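Long-range contact in pyoverdine biosynthesis protein PvcB (Pseudomonas aeruginosa, PDB 4YLM), which catalyses the iron- and 2-oxoglutarate-dependent oxidation of tyrosine isonitrile in the biosynthesis of paerucumarin: residues F87-L91 against L274-H278. Numbering follows the deposited sequence.
Sequences FGAVL and LRRVH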
# COMPACT_ATOMS: atom_id res chain seq x y z
N PHE A 87 -24.37 20.79 0.86
CA PHE A 87 -23.41 21.90 0.81
C PHE A 87 -22.14 21.60 0.01
O PHE A 87 -21.27 22.45 -0.12
CB PHE A 87 -23.05 22.37 2.23
CG PHE A 87 -22.53 21.27 3.13
CD1 PHE A 87 -23.34 20.73 4.11
CD2 PHE A 87 -21.22 20.80 3.01
CE1 PHE A 87 -22.87 19.73 4.97
CE2 PHE A 87 -20.73 19.80 3.86
CZ PHE A 87 -21.56 19.26 4.84
N GLY A 88 -22.03 20.38 -0.50
CA GLY A 88 -20.82 19.99 -1.21
C GLY A 88 -19.95 19.05 -0.39
O GLY A 88 -20.46 18.24 0.37
N ALA A 89 -18.63 19.19 -0.51
CA ALA A 89 -17.69 18.28 0.14
C ALA A 89 -17.31 18.72 1.56
O ALA A 89 -17.17 17.88 2.45
CB ALA A 89 -16.42 18.12 -0.72
N VAL A 90 -17.15 20.02 1.76
CA VAL A 90 -16.55 20.55 2.99
C VAL A 90 -17.54 21.20 3.97
O VAL A 90 -18.22 22.18 3.64
CB VAL A 90 -15.46 21.59 2.64
CG1 VAL A 90 -14.95 22.28 3.90
CG2 VAL A 90 -14.32 20.94 1.88
N LEU A 91 -17.61 20.65 5.17
CA LEU A 91 -18.35 21.31 6.26
C LEU A 91 -17.42 22.31 6.96
O LEU A 91 -16.33 21.94 7.41
CB LEU A 91 -18.85 20.27 7.27
CG LEU A 91 -19.55 20.84 8.52
CD1 LEU A 91 -20.88 21.48 8.14
CD2 LEU A 91 -19.76 19.76 9.58
N LEU A 274 -12.01 24.82 11.53
CA LEU A 274 -11.81 23.48 11.01
C LEU A 274 -12.68 23.27 9.78
O LEU A 274 -13.74 23.89 9.65
CB LEU A 274 -12.21 22.40 12.03
CG LEU A 274 -11.61 22.42 13.43
CD1 LEU A 274 -12.16 21.25 14.22
CD2 LEU A 274 -10.09 22.38 13.36
N ARG A 275 -12.24 22.35 8.92
CA ARG A 275 -13.00 21.93 7.75
C ARG A 275 -13.06 20.41 7.72
O ARG A 275 -12.03 19.75 7.87
CB ARG A 275 -12.33 22.46 6.47
CG ARG A 275 -12.65 23.92 6.19
CD ARG A 275 -11.89 24.47 5.00
NE ARG A 275 -12.26 25.87 4.82
CZ ARG A 275 -11.46 26.81 4.32
NH1 ARG A 275 -10.23 26.51 3.92
NH2 ARG A 275 -11.91 28.05 4.23
N ARG A 276 -14.26 19.85 7.54
CA ARG A 276 -14.41 18.40 7.55
C ARG A 276 -14.99 17.86 6.25
O ARG A 276 -15.97 18.41 5.71
CB ARG A 276 -15.30 17.95 8.71
CG ARG A 276 -15.48 16.43 8.77
CD ARG A 276 -16.85 16.05 9.32
NE ARG A 276 -17.91 16.36 8.37
CZ ARG A 276 -19.20 16.41 8.68
NH1 ARG A 276 -19.59 16.18 9.92
NH2 ARG A 276 -20.11 16.70 7.75
N VAL A 277 -14.38 16.78 5.76
CA VAL A 277 -14.85 16.04 4.59
C VAL A 277 -15.06 14.58 4.98
O VAL A 277 -14.25 14.01 5.72
CB VAL A 277 -13.82 16.13 3.44
CG1 VAL A 277 -14.29 15.33 2.21
CG2 VAL A 277 -13.55 17.61 3.09
N HIS A 278 -16.15 13.98 4.50
CA HIS A 278 -16.43 12.57 4.72
C HIS A 278 -15.97 11.76 3.51
O HIS A 278 -16.14 12.21 2.37
CB HIS A 278 -17.93 12.35 4.92
CG HIS A 278 -18.41 12.64 6.31
ND1 HIS A 278 -19.62 13.27 6.55
CD2 HIS A 278 -17.88 12.35 7.52
CE1 HIS A 278 -19.80 13.36 7.86
NE2 HIS A 278 -18.76 12.81 8.47
O HOH W 1 -18.07 15.44 2.96
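This contact begins a short antiparallel pairing, where the loop after strand 82-83 enters strand 91-95, alongside strand 272-286 of the main sheet in the double-stranded beta-helix (jelly-roll) fold of TauD/TfdA dioxygenases. L91 and R276 form the hydrogen-bonded pair: L91 N donates to R276 O at 2.8 Å and R276 N to L91 O at 2.9 Å, both nearly straight; L274 with L93 carries the pairing on. The same two carbonyl oxygens receive CA-H...O contacts, V90 CA to R276 O at 3.5 Å and R275 CA to L91 O at 3.3 Å. Towards G88 the chains part, and a water donates to A89 O, 2.7 Å from the water O, which lies 2.9 Å from H278 N and accepts from it. L91 and R276 share one face, where L91 CD2 lies 3.5 Å from R276 CZ, over the guanidinium plane, while the edge of the F87 ring meets R276 NH2. This side faces the iron site: D114, an expected iron ligand with H112 and H261, hydrogen-bonds H278 and forms a weak, long ion pair with R276. On the other face V90 CG2 packs 3.6 Å from V277 CG2, and R275 salt-bridges E92. Helix 69-79 packs against A89, V90 and V277, while strand 120-131 flanks 274-278 through backbone hydrogen bonds of R275 with H128 and V277 with V126.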